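Local coordinates for protein ribose-phosphate pyrophosphokinase (Thermus thermophilus, PDB 7PN0) that catalyses the transfer of the diphosphate group of ATP to ribose 5-phosphate, making phosphoribosyl diphosphate (PRPP), a precursor for nucleotide synthesis, at residues A[158-163]-A[181-186]; A[151-156]-A[243-248]; A[26-31]-A[43-48]; A[3-8]-A[20-25]. All coordinates share one frame; numbering follows the deposited sequence. Where two conformers were deposited one is given.

Interaction 1. Residues A[158-163]-A[181-186]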
loop_
_atom_site.group_PDB
_atom_site.type_symbol
_atom_site.label_atom_id
_atom_site.label_comp_id
_atom_site.label_asym_id
_atom_site.label_seq_id
_atom_site.Cartn_x
_atom_site.Cartn_y
_atom_site.Cartn_z
ATOM N N VAL A 158 23.554 -20.578 -42.135
ATOM C CA VAL A 158 23.343 -22.023 -42.391
ATOM C C VAL A 158 22.671 -22.192 -43.749
ATOM O O VAL A 158 22.016 -21.270 -44.256
ATOM C CB VAL A 158 22.556 -22.744 -41.271
ATOM C CG1 VAL A 158 23.188 -22.576 -39.892
ATOM C CG2 VAL A 158 21.096 -22.334 -41.258
ATOM N N ASP A 159 22.848 -23.394 -44.271
ATOM C CA ASP A 159 22.234 -23.906 -45.507
ATOM C C ASP A 159 20.752 -24.182 -45.249
ATOM O O ASP A 159 20.394 -25.318 -44.825
ATOM C CB ASP A 159 22.998 -25.160 -45.919
ATOM C CG ASP A 159 22.510 -25.727 -47.225
ATOM O OD1 ASP A 159 21.788 -24.961 -47.975
ATOM O OD2 ASP A 159 22.859 -26.930 -47.467
ATOM N N LEU A 160 19.899 -23.211 -45.539
ATOM C CA LEU A 160 18.458 -23.350 -45.255
ATOM C C LEU A 160 17.847 -24.472 -46.114
ATOM O O LEU A 160 16.842 -25.057 -45.644
ATOM C CB LEU A 160 17.768 -22.007 -45.484
ATOM C CG LEU A 160 18.103 -20.930 -44.450
ATOM C CD1 LEU A 160 17.336 -19.659 -44.758
ATOM C CD2 LEU A 160 17.810 -21.398 -43.022
ATOM N N GLU A 161 18.425 -24.784 -47.290
ATOM C CA GLU A 161 17.878 -25.816 -48.224
ATOM C C GLU A 161 17.879 -27.186 -47.544
ATOM O O GLU A 161 17.128 -28.051 -47.993
ATOM C CB GLU A 161 18.676 -25.992 -49.530
ATOM C CG GLU A 161 19.333 -24.738 -50.101
ATOM C CD GLU A 161 18.464 -23.491 -50.174
ATOM O OE1 GLU A 161 19.035 -22.366 -50.125
ATOM O OE2 GLU A 161 17.220 -23.643 -50.276
ATOM N N ASN A 162 18.718 -27.385 -46.528
ATOM C CA ASN A 162 18.992 -28.714 -45.919
ATOM C C ASN A 162 18.953 -28.625 -44.387
ATOM O O ASN A 162 19.640 -29.446 -43.717
ATOM C CB ASN A 162 20.338 -29.241 -46.430
ATOM C CG ASN A 162 20.674 -30.637 -45.951
ATOM O OD1 ASN A 162 21.840 -30.935 -45.677
ATOM N ND2 ASN A 162 19.668 -31.488 -45.829
ATOM N N ALA A 163 18.153 -27.702 -43.843
ATOM C CA ALA A 163 18.107 -27.405 -42.391
ATOM C C ALA A 163 16.804 -27.939 -41.788
ATOM O O ALA A 163 15.774 -28.023 -42.509
ATOM C CB ALA A 163 18.245 -25.922 -42.173
ATOM N N ARG A 181 8.959 -21.630 -38.318
ATOM C CA ARG A 181 8.000 -20.902 -39.181
ATOM C C ARG A 181 8.725 -19.700 -39.807
ATOM O O ARG A 181 8.475 -19.438 -40.990
ATOM C CB ARG A 181 6.719 -20.543 -38.416
ATOM C CG ARG A 181 5.825 -21.751 -38.119
ATOM C CD ARG A 181 4.463 -21.449 -37.477
ATOM N NE ARG A 181 4.553 -20.392 -36.469
ATOM C CZ ARG A 181 4.730 -20.565 -35.152
ATOM N NH1 ARG A 181 4.847 -19.501 -34.379
ATOM N NH2 ARG A 181 4.802 -21.772 -34.605
ATOM N N ARG A 182 9.593 -19.019 -39.051
ATOM C CA ARG A 182 10.331 -17.815 -39.523
ATOM C C ARG A 182 11.320 -18.173 -40.639
ATOM O O ARG A 182 11.472 -17.342 -41.568
ATOM C CB ARG A 182 11.074 -17.138 -38.372
ATOM C CG ARG A 182 10.195 -16.234 -37.531
ATOM C CD ARG A 182 10.956 -15.706 -36.325
ATOM N NE ARG A 182 10.070 -14.915 -35.503
ATOM C CZ ARG A 182 9.693 -13.659 -35.745
ATOM N NH1 ARG A 182 10.100 -12.982 -36.813
ATOM N NH2 ARG A 182 8.845 -13.096 -34.916
ATOM N N LEU A 183 11.973 -19.333 -40.549
ATOM C CA LEU A 183 12.984 -19.804 -41.540
ATOM C C LEU A 183 12.394 -20.726 -42.620
ATOM O O LEU A 183 13.180 -21.152 -43.473
ATOM C CB LEU A 183 14.077 -20.551 -40.786
ATOM C CG LEU A 183 14.826 -19.712 -39.764
ATOM C CD1 LEU A 183 16.009 -20.478 -39.214
ATOM C CD2 LEU A 183 15.294 -18.405 -40.396
ATOM N N GLY A 184 11.102 -21.077 -42.549
ATOM C CA GLY A 184 10.422 -21.952 -43.524
ATOM C C GLY A 184 10.997 -23.343 -43.484
ATOM O O GLY A 184 11.200 -23.923 -44.531
ATOM N N LEU A 185 11.245 -23.862 -42.297
ATOM C CA LEU A 185 11.949 -25.140 -42.076
ATOM C C LEU A 185 10.970 -26.113 -41.438
ATOM O O LEU A 185 10.034 -25.709 -40.729
ATOM C CB LEU A 185 13.129 -24.902 -41.135
ATOM C CG LEU A 185 14.539 -24.736 -41.713
ATOM C CD1 LEU A 185 14.572 -24.291 -43.160
ATOM C CD2 LEU A 185 15.360 -23.809 -40.837
ATOM N N PRO A 186 11.213 -27.423 -41.636
ATOM C CA PRO A 186 10.506 -28.452 -40.900
ATOM C C PRO A 186 10.932 -28.396 -39.431
ATOM O O PRO A 186 11.999 -27.894 -39.139
ATOM C CB PRO A 186 10.957 -29.772 -41.559
ATOM C CG PRO A 186 12.305 -29.448 -42.187
ATOM C CD PRO A 186 12.227 -27.975 -42.553
#
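Leu160 and Leu185 meet with their side chains crossing at about a right angle, CD2 against CD2 at 4.1 Å. The pair lies at one end of a beta-alpha-beta unit of the PRTase-like fold: residues 158-163 lead into strand 163-167, while residues 181-186 carry the chain out of helix 173-183 into the neighbouring, parallel strand 187-194. The CG of Leu160 lies beside the backbone N, anti to the carbonyl carbon (chi1 -70°); its CD2 also comes within 4.3 Å of Leu183 CD1, near the end of the helix. Leu185 uses its two methyls on different partners. Its CD2 packs on Ala163 CB at 3.8 Å, whereas CD1 turns to the backbone and sits 3.5 Å from Leu160 O. Gly184, with positive phi, lets the chain leave the helix and bring Leu185 round to face the other segment. Leu215 of strand 213-218 and Val165 of strand 163-167 give Leu185 further apolar neighbours within the same sheet. No hydrogen bond joins the two segments; apolar packing holds them together. Beyond the leucine, the pyrrolidine ring of Pro186 meets the carbonyl of Ala163, CD to O 3.5 Å.

Interaction 2. Residues A[151-156]-A[243-248]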
loop_
_atom_site.group_PDB
_atom_site.type_symbol
_atom_site.label_atom_id
_atom_site.label_comp_id
_atom_site.label_asym_id
_atom_site.label_seq_id
_atom_site.Cartn_x
_atom_site.Cartn_y
_atom_site.Cartn_z
ATOM N N ALA A 151 16.518 -15.732 -35.623
ATOM C CA ALA A 151 16.165 -16.221 -36.977
ATOM C C ALA A 151 17.091 -15.551 -38.033
ATOM O O ALA A 151 17.604 -16.247 -38.931
ATOM C CB ALA A 151 14.697 -15.983 -37.222
ATOM N N ASN A 152 17.375 -14.264 -37.916
ATOM C CA ASN A 152 18.308 -13.549 -38.832
ATOM C C ASN A 152 19.684 -14.226 -38.807
ATOM O O ASN A 152 20.287 -14.483 -39.896
ATOM C CB ASN A 152 18.416 -12.065 -38.495
ATOM C CG ASN A 152 19.278 -11.315 -39.498
ATOM O OD1 ASN A 152 18.834 -11.082 -40.610
ATOM N ND2 ASN A 152 20.493 -10.952 -39.112
ATOM N N TYR A 153 20.196 -14.511 -37.609
ATOM C CA TYR A 153 21.503 -15.165 -37.414
ATOM C C TYR A 153 21.523 -16.441 -38.257
ATOM O O TYR A 153 22.420 -16.618 -39.109
ATOM C CB TYR A 153 21.759 -15.526 -35.952
ATOM C CG TYR A 153 22.799 -16.603 -35.785
ATOM C CD1 TYR A 153 24.136 -16.346 -36.056
ATOM C CD2 TYR A 153 22.455 -17.881 -35.395
ATOM C CE1 TYR A 153 25.097 -17.327 -35.904
ATOM C CE2 TYR A 153 23.400 -18.884 -35.277
ATOM C CZ TYR A 153 24.734 -18.612 -35.542
ATOM O OH TYR A 153 25.667 -19.610 -35.372
ATOM N N PHE A 154 20.561 -17.333 -38.029
ATOM C CA PHE A 154 20.555 -18.638 -38.728
ATOM C C PHE A 154 20.436 -18.390 -40.244
ATOM O O PHE A 154 21.138 -19.079 -41.010
ATOM C CB PHE A 154 19.425 -19.549 -38.239
ATOM C CG PHE A 154 19.651 -20.225 -36.916
ATOM C CD1 PHE A 154 20.667 -21.152 -36.730
ATOM C CD2 PHE A 154 18.823 -19.933 -35.834
ATOM C CE1 PHE A 154 20.840 -21.786 -35.508
ATOM C CE2 PHE A 154 19.010 -20.561 -34.612
ATOM C CZ PHE A 154 20.004 -21.494 -34.455
ATOM N N ALA A 155 19.534 -17.528 -40.689
ATOM C CA ALA A 155 19.333 -17.215 -42.123
ATOM C C ALA A 155 20.677 -16.767 -42.731
ATOM O O ALA A 155 20.879 -17.059 -43.916
ATOM C CB ALA A 155 18.283 -16.158 -42.359
ATOM N N THR A 156 21.571 -16.119 -41.963
ATOM C CA THR A 156 22.862 -15.642 -42.523
ATOM C C THR A 156 23.985 -16.664 -42.376
ATOM O O THR A 156 25.070 -16.369 -42.906
ATOM C CB THR A 156 23.302 -14.310 -41.929
ATOM O OG1 THR A 156 23.660 -14.514 -40.575
ATOM C CG2 THR A 156 22.238 -13.260 -42.094
ATOM N N TYR A 243 23.893 -26.385 -35.186
ATOM C CA TYR A 243 24.080 -24.966 -34.809
ATOM C C TYR A 243 23.103 -24.665 -33.686
ATOM O O TYR A 243 21.965 -25.108 -33.806
ATOM C CB TYR A 243 23.791 -24.031 -35.978
ATOM C CG TYR A 243 24.887 -24.042 -37.010
ATOM C CD1 TYR A 243 25.010 -25.082 -37.926
ATOM C CD2 TYR A 243 25.802 -23.003 -37.072
ATOM C CE1 TYR A 243 26.047 -25.097 -38.856
ATOM C CE2 TYR A 243 26.805 -22.982 -38.029
ATOM C CZ TYR A 243 26.933 -24.038 -38.911
ATOM O OH TYR A 243 27.945 -23.999 -39.821
ATOM N N ALA A 244 23.553 -23.994 -32.636
ATOM C CA ALA A 244 22.710 -23.712 -31.452
ATOM C C ALA A 244 22.646 -22.208 -31.271
ATOM O O ALA A 244 23.661 -21.535 -31.544
ATOM C CB ALA A 244 23.279 -24.344 -30.241
ATOM N N ALA A 245 21.521 -21.714 -30.766
ATOM C CA ALA A 245 21.393 -20.301 -30.394
ATOM C C ALA A 245 20.523 -20.191 -29.152
ATOM O O ALA A 245 19.721 -21.107 -28.876
ATOM C CB ALA A 245 20.856 -19.514 -31.554
ATOM N N ALA A 246 20.698 -19.105 -28.424
ATOM C CA ALA A 246 19.876 -18.775 -27.246
ATOM C C ALA A 246 19.824 -17.266 -27.143
ATOM O O ALA A 246 20.723 -16.598 -27.734
ATOM C CB ALA A 246 20.453 -19.388 -25.986
ATOM N N THR A 247 18.888 -16.742 -26.363
ATOM C CA THR A 247 18.924 -15.299 -26.024
ATOM C C THR A 247 20.077 -15.018 -25.062
ATOM O O THR A 247 20.950 -14.144 -25.366
ATOM C CB THR A 247 17.591 -14.787 -25.481
ATOM O OG1 THR A 247 16.574 -15.026 -26.471
ATOM C CG2 THR A 247 17.731 -13.326 -25.165
ATOM N N HIS A 248 20.088 -15.711 -23.930
ATOM C CA HIS A 248 20.969 -15.391 -22.789
ATOM C C HIS A 248 22.138 -16.371 -22.767
ATOM O O HIS A 248 21.917 -17.593 -22.503
ATOM C CB HIS A 248 20.172 -15.420 -21.485
ATOM C CG HIS A 248 18.901 -14.634 -21.543
ATOM N ND1 HIS A 248 18.898 -13.263 -21.707
ATOM C CD2 HIS A 248 17.612 -15.008 -21.368
ATOM C CE1 HIS A 248 17.652 -12.828 -21.687
ATOM N NE2 HIS A 248 16.833 -13.873 -21.504
#
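Phe154 and Tyr243 run past each other in opposite directions, and the touch between them is made in the plane of the phenylalanine ring: Tyr243 CB reaches its edge at CE1, 3.7 Å away. The far end of the same ring rests on a methyl group, with Phe154 CZ 3.6 Å from Ala245 CB. Phe154 CG stands anti to the carbonyl carbon (chi1 -77°). Tyr153, the residue before it, takes the other course, with CG anti to the backbone N (chi1 159°). The two neighbouring rings are thereby brought together, and Tyr153 CD2 lies 3.9 Å above the plane of the Phe154 ring, over its centre. This is helix-on-sheet packing in the C-terminal alpha/beta domain of the PRTase-like fold: helix 147-157 packs on strand 241-246, and the axes of residues 151-156 and 243-246 come within 9.8 Å and run nearly antiparallel, at 160°. An alanine in place of Phe154 would probably open a gap beside Ala245 CB and take away the ring surface under Tyr153, leaving that ring freer to shift. Further out, Tyr153 and Tyr243 cross at about a right angle. The hydroxyl of Tyr153 comes to the edge of the Tyr243 ring in its plane, OH to CD2 3.8 Å, but its polar partner is Glu266 OE1 of the adjoining strand 266-270, to which it is hydrogen-bonded. Leu179 and Leu183 of helix 173-183 and Leu215 of strand 213-218 also pack on Phe154.

Interaction 3. Residues A[26-31]-A[43-48]. With SO4 (sulfate ion), chain E.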
loop_
_atom_site.group_PDB
_atom_site.type_symbol
_atom_site.label_atom_id
_atom_site.label_comp_id
_atom_site.label_asym_id
_atom_site.label_seq_id
_atom_site.Cartn_x
_atom_site.Cartn_y
_atom_site.Cartn_z
ATOM N N LEU A 26 26.287 7.831 -21.863
ATOM C CA LEU A 26 25.930 7.018 -20.679
ATOM C C LEU A 26 26.038 7.904 -19.446
ATOM O O LEU A 26 27.126 8.514 -19.206
ATOM C CB LEU A 26 26.876 5.822 -20.580
ATOM C CG LEU A 26 26.357 4.515 -19.968
ATOM C CD1 LEU A 26 27.185 4.092 -18.792
ATOM C CD2 LEU A 26 24.880 4.460 -19.675
ATOM N N GLY A 27 24.936 8.075 -18.726
ATOM C CA GLY A 27 24.913 8.885 -17.505
ATOM C C GLY A 27 26.009 8.483 -16.537
ATOM O O GLY A 27 26.385 7.311 -16.510
ATOM N N LYS A 28 26.527 9.431 -15.754
ATOM C CA LYS A 28 27.641 9.185 -14.813
ATOM C C LYS A 28 27.065 8.741 -13.465
ATOM O O LYS A 28 26.315 9.520 -12.815
ATOM C CB LYS A 28 28.538 10.426 -14.678
ATOM C CG LYS A 28 29.410 10.700 -15.898
ATOM C CD LYS A 28 30.123 12.068 -15.873
ATOM C CE LYS A 28 29.584 13.083 -16.879
ATOM N NZ LYS A 28 28.337 13.761 -16.415
ATOM N N SER A 29 27.388 7.531 -13.040
ATOM C CA SER A 29 27.043 7.074 -11.669
ATOM C C SER A 29 28.187 6.252 -11.118
ATOM O O SER A 29 28.829 5.544 -11.923
ATOM C CB SER A 29 25.769 6.275 -11.651
ATOM O OG SER A 29 25.848 5.197 -12.565
ATOM N N THR A 30 28.422 6.323 -9.811
ATOM C CA THR A 30 29.476 5.475 -9.211
ATOM C C THR A 30 28.854 4.489 -8.241
ATOM O O THR A 30 27.858 4.824 -7.525
ATOM C CB THR A 30 30.703 6.224 -8.677
ATOM O OG1 THR A 30 30.845 6.045 -7.268
ATOM C CG2 THR A 30 30.707 7.673 -9.051
ATOM N N THR A 31 29.404 3.288 -8.300
ATOM C CA THR A 31 29.124 2.232 -7.330
ATOM C C THR A 31 30.456 1.850 -6.676
ATOM O O THR A 31 31.425 1.589 -7.423
ATOM C CB THR A 31 28.395 1.071 -8.010
ATOM O OG1 THR A 31 27.141 1.523 -8.547
ATOM C CG2 THR A 31 28.230 -0.076 -7.024
ATOM N N TYR A 43 24.655 9.226 -8.132
ATOM C CA TYR A 43 24.550 9.884 -9.456
ATOM C C TYR A 43 25.340 11.188 -9.376
ATOM O O TYR A 43 25.141 11.996 -8.452
ATOM C CB TYR A 43 23.106 10.146 -9.862
ATOM C CG TYR A 43 22.294 8.890 -10.063
ATOM C CD1 TYR A 43 22.391 8.149 -11.232
ATOM C CD2 TYR A 43 21.444 8.422 -9.061
ATOM C CE1 TYR A 43 21.638 7.004 -11.424
ATOM C CE2 TYR A 43 20.668 7.284 -9.245
ATOM C CZ TYR A 43 20.811 6.542 -10.408
ATOM O OH TYR A 43 20.070 5.419 -10.633
ATOM N N GLU A 44 26.268 11.341 -10.293
ATOM C CA GLU A 44 27.254 12.453 -10.238
ATOM C C GLU A 44 26.594 13.757 -10.657
ATOM O O GLU A 44 27.096 14.838 -10.204
ATOM C CB GLU A 44 28.454 12.112 -11.115
ATOM C CG GLU A 44 29.161 10.862 -10.605
ATOM C CD GLU A 44 29.627 10.894 -9.155
ATOM O OE1 GLU A 44 29.445 11.936 -8.444
ATOM O OE2 GLU A 44 30.225 9.892 -8.739
ATOM N N GLU A 45 25.531 13.684 -11.455
ATOM C CA GLU A 45 24.811 14.898 -11.923
ATOM C C GLU A 45 23.305 14.754 -11.710
ATOM O O GLU A 45 22.818 13.642 -11.471
ATOM C CB GLU A 45 25.123 15.180 -13.388
ATOM C CG GLU A 45 26.608 15.503 -13.666
ATOM C CD GLU A 45 27.233 16.759 -13.055
ATOM O OE1 GLU A 45 28.496 16.797 -12.983
ATOM O OE2 GLU A 45 26.496 17.701 -12.636
ATOM N N SER A 46 22.597 15.876 -11.801
ATOM C CA SER A 46 21.123 15.914 -11.579
ATOM C C SER A 46 20.445 15.004 -12.594
ATOM O O SER A 46 20.875 14.978 -13.727
ATOM C CB SER A 46 20.605 17.313 -11.649
ATOM O OG SER A 46 19.220 17.301 -11.519
ATOM N N LEU A 47 19.448 14.226 -12.161
ATOM C CA LEU A 47 18.526 13.533 -13.100
ATOM C C LEU A 47 17.093 13.965 -12.794
ATOM O O LEU A 47 16.155 13.238 -13.140
ATOM C CB LEU A 47 18.781 12.027 -13.011
ATOM C CG LEU A 47 18.825 11.462 -11.595
ATOM C CD1 LEU A 47 17.543 11.813 -10.883
ATOM C CD2 LEU A 47 19.039 9.939 -11.583
ATOM N N ARG A 48 16.938 15.117 -12.120
ATOM C CA ARG A 48 15.638 15.671 -11.688
ATOM C C ARG A 48 14.683 15.779 -12.879
ATOM O O ARG A 48 15.084 16.331 -13.923
ATOM C CB ARG A 48 15.845 17.042 -11.040
ATOM C CG ARG A 48 14.605 17.570 -10.339
ATOM C CD ARG A 48 14.884 18.845 -9.584
ATOM N NE ARG A 48 15.734 18.608 -8.415
ATOM C CZ ARG A 48 15.291 18.430 -7.190
ATOM N NH1 ARG A 48 13.989 18.398 -6.944
ATOM N NH2 ARG A 48 16.157 18.288 -6.211
HETATM S S SO4 E . 19.495 18.021 -7.991
HETATM O O1 SO4 E . 18.594 18.064 -9.057
HETATM O O2 SO4 E . 20.768 18.571 -8.394
HETATM O O3 SO4 E . 19.012 18.804 -6.892
HETATM O O4 SO4 E . 19.713 16.647 -7.583
HETATM O O HOH W 1 24.971 11.610 -13.447
#
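Bends at chi3 (-109°) and chi4 (80°) bring the end of Lys28 alongside Glu45, with NZ 3.7 Å from Glu45 CG; the two side chains point the same way, and their opposite charges stay beyond salt-bridge range. The contact closes the open end of a beta hairpin, strands 29-33 and 39-43, where Ser29 and Tyr43 form an antiparallel non-hydrogen-bonded pair. Ser29 CB touches Tyr43 CD1 at 3.9 Å, while Leu47 CD2 sits over the centre of the tyrosine ring. Lys28 O receives two hydrogen bonds: Glu44 N gives a nearly straight one of 3.1 Å (172°) from above the carbonyl plane, and a water donates another of 2.6 Å while accepting from Glu45 N. Further along, a sulfate ion, probably from the crystallisation liquor, binds at a subunit junction, consistent with the allosteric phosphate site of related PRPP synthases. Arg48 NE holds its O1 and Arg48 NH2 its O3, each at 3.0 Å; Arg103 of the fourth subunit and Ser302 of the third also bind it. An alanine in place of Arg48 would probably deprive sulfate O1 and O3 of these two donors and leave Asp142 of the third subunit without this salt-bridge mate. Ser46 OG joins turn and ion: it accepts from Arg48 N at 3.2 Å, an ST turn, and donates to sulfate O1 at 2.7 Å.

Interaction 4. Residues A[3-8]-A[20-25]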
loop_
_atom_site.group_PDB
_atom_site.type_symbol
_atom_site.label_atom_id
_atom_site.label_comp_id
_atom_site.label_asym_id
_atom_site.label_seq_id
_atom_site.Cartn_x
_atom_site.Cartn_y
_atom_site.Cartn_z
ATOM N N LEU A 3 15.613 12.228 -21.502
ATOM C CA LEU A 3 15.893 10.785 -21.501
ATOM C C LEU A 3 17.309 10.567 -20.945
ATOM O O LEU A 3 18.263 11.087 -21.503
ATOM C CB LEU A 3 15.742 10.325 -22.951
ATOM C CG LEU A 3 16.121 8.874 -23.238
ATOM C CD1 LEU A 3 15.397 7.914 -22.318
ATOM C CD2 LEU A 3 15.799 8.546 -24.693
ATOM N N LEU A 4 17.464 9.778 -19.898
ATOM C CA LEU A 4 18.737 9.578 -19.195
ATOM C C LEU A 4 18.973 8.084 -19.004
ATOM O O LEU A 4 18.066 7.354 -18.523
ATOM C CB LEU A 4 18.671 10.293 -17.856
ATOM C CG LEU A 4 18.462 11.816 -17.899
ATOM C CD1 LEU A 4 18.474 12.374 -16.484
ATOM C CD2 LEU A 4 19.566 12.504 -18.700
ATOM N N ILE A 5 20.166 7.621 -19.354
ATOM C CA ILE A 5 20.458 6.174 -19.261
ATOM C C ILE A 5 21.677 6.006 -18.364
ATOM O O ILE A 5 22.616 6.829 -18.466
ATOM C CB ILE A 5 20.551 5.527 -20.659
ATOM C CG1 ILE A 5 20.970 4.068 -20.589
ATOM C CG2 ILE A 5 21.388 6.322 -21.646
ATOM C CD1 ILE A 5 20.473 3.266 -21.767
ATOM N N PHE A 6 21.583 5.052 -17.436
ATOM C CA PHE A 6 22.659 4.673 -16.494
ATOM C C PHE A 6 22.847 3.169 -16.504
ATOM O O PHE A 6 21.967 2.445 -16.988
ATOM C CB PHE A 6 22.332 5.155 -15.080
ATOM C CG PHE A 6 22.029 6.629 -15.005
ATOM C CD1 PHE A 6 20.752 7.104 -15.215
ATOM C CD2 PHE A 6 23.029 7.537 -14.691
ATOM C CE1 PHE A 6 20.492 8.468 -15.169
ATOM C CE2 PHE A 6 22.746 8.882 -14.594
ATOM C CZ PHE A 6 21.494 9.352 -14.863
ATOM N N SER A 7 23.948 2.708 -15.908
ATOM C CA SER A 7 24.352 1.286 -15.905
ATOM C C SER A 7 24.794 0.937 -14.495
ATOM O O SER A 7 25.431 1.773 -13.843
ATOM C CB SER A 7 25.436 1.020 -16.920
ATOM O OG SER A 7 25.851 -0.345 -16.934
ATOM N N GLY A 8 24.462 -0.262 -14.058
ATOM C CA GLY A 8 25.177 -0.908 -12.956
ATOM C C GLY A 8 26.459 -1.532 -13.470
ATOM O O GLY A 8 26.869 -1.167 -14.598
ATOM N N GLU A 20 24.710 4.967 -26.922
ATOM C CA GLU A 20 25.334 5.388 -28.203
ATOM C C GLU A 20 24.304 5.260 -29.326
ATOM O O GLU A 20 24.172 6.246 -30.070
ATOM C CB GLU A 20 26.642 4.617 -28.403
ATOM C CG GLU A 20 27.761 5.153 -27.516
ATOM C CD GLU A 20 29.052 4.338 -27.405
ATOM O OE1 GLU A 20 29.960 4.781 -26.652
ATOM O OE2 GLU A 20 29.172 3.265 -28.075
ATOM N N ALA A 21 23.513 4.178 -29.361
ATOM C CA ALA A 21 22.476 3.930 -30.376
ATOM C C ALA A 21 21.375 4.983 -30.217
ATOM O O ALA A 21 20.773 5.312 -31.225
ATOM C CB ALA A 21 21.930 2.530 -30.287
ATOM N N LEU A 22 21.177 5.556 -29.019
ATOM C CA LEU A 22 20.172 6.650 -28.804
ATOM C C LEU A 22 20.808 8.011 -29.150
ATOM O O LEU A 22 20.115 8.987 -29.060
ATOM C CB LEU A 22 19.721 6.633 -27.331
ATOM C CG LEU A 22 18.880 5.434 -26.880
ATOM C CD1 LEU A 22 18.853 5.340 -25.380
ATOM C CD2 LEU A 22 17.479 5.531 -27.418
ATOM N N GLY A 23 22.116 8.083 -29.417
ATOM C CA GLY A 23 22.852 9.343 -29.628
ATOM C C GLY A 23 23.043 10.101 -28.326
ATOM O O GLY A 23 23.138 11.348 -28.368
ATOM N N LEU A 24 23.124 9.383 -27.202
ATOM C CA LEU A 24 23.159 9.985 -25.842
ATOM C C LEU A 24 24.399 9.495 -25.131
ATOM O O LEU A 24 24.896 8.428 -25.426
ATOM C CB LEU A 24 21.908 9.564 -25.068
ATOM C CG LEU A 24 20.602 10.152 -25.563
ATOM C CD1 LEU A 24 19.422 9.626 -24.735
ATOM C CD2 LEU A 24 20.647 11.660 -25.507
ATOM N N PRO A 25 24.949 10.251 -24.173
ATOM C CA PRO A 25 26.047 9.741 -23.374
ATOM C C PRO A 25 25.477 8.761 -22.338
ATOM O O PRO A 25 24.297 8.821 -22.035
ATOM C CB PRO A 25 26.602 11.047 -22.776
ATOM C CG PRO A 25 25.362 11.878 -22.569
ATOM C CD PRO A 25 24.548 11.612 -23.810
HETATM O O HOH W 2 22.098 9.562 -20.497
#
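A water molecule joins Pro25 to Ile5: it donates to Pro25 O at 2.8 Å and accepts from Ile5 N at 3.0 Å, bridging two backbones that have no direct hydrogen bond across this contact. Around that polar link the meeting is one of aliphatic side chains. Leu3 and Leu24 cross at about a right angle, and a single methyl of the second does the touching. Leu24 CD1 lies 3.7 Å from Leu3 CG, close also to Leu3 CD2, and 3.7 Å from Leu3 O. Leu3 holds its CG anti to the backbone N (chi1 174°), and its CD2 approaches Leu22 CD2 at 4.4 Å. Ile5 faces the same way along the strand, between Leu22 and Pro25, although it was modelled in two conformers and its detailed contacts are less certain. The setting is the N-terminal PRTase-like domain, where strand 3-7 is the outermost strand of a parallel sheet within the chain, and residues 20-25 carry the chain off the end of helix 12-21, which follows the strand. The helix ends in a Schellman motif: Gly23, with positive phi, reverses the chain, and Gly23 N bonds to Glu20 O at 2.8 Å. Leu24 and Pro25 are thus led back toward the strand. Ile294 and Trp295 of helix 287-299 pack against Leu3 as well. Leu4 and Phe6 pair with strand 51-55; on the outer edge Ile5 O is met by Gly27 N, and the water gives Ile5 N-H an acceptor, so a loop and a water serve here in place of a strand.

How the interactions relate
The four contacts fall into two touching pairs, one in each half of the chain. Interactions 1 and 2 adjoin on the same mixed sheet, the first following helix 147-157 and packing on it: Leu183 packs on Phe154, and Val158 meets Tyr243. Interaction 2 is buried, aromatic on methyl, while interaction 1 is partly buried, its aliphatic side chains packed on one another and on backbone carbonyls. Interactions 3 and 4 lie at the surface. Phe6 and Tyr43 stack edge-to-face between them, and Gly27 probably hydrogen-bonds to Ile5. Water bridges appear in both; interaction 3 adds a bound sulfate ion, held jointly with neighbouring subunits. Interactions 1 and 3 stand on opposite sides of the chain's centre.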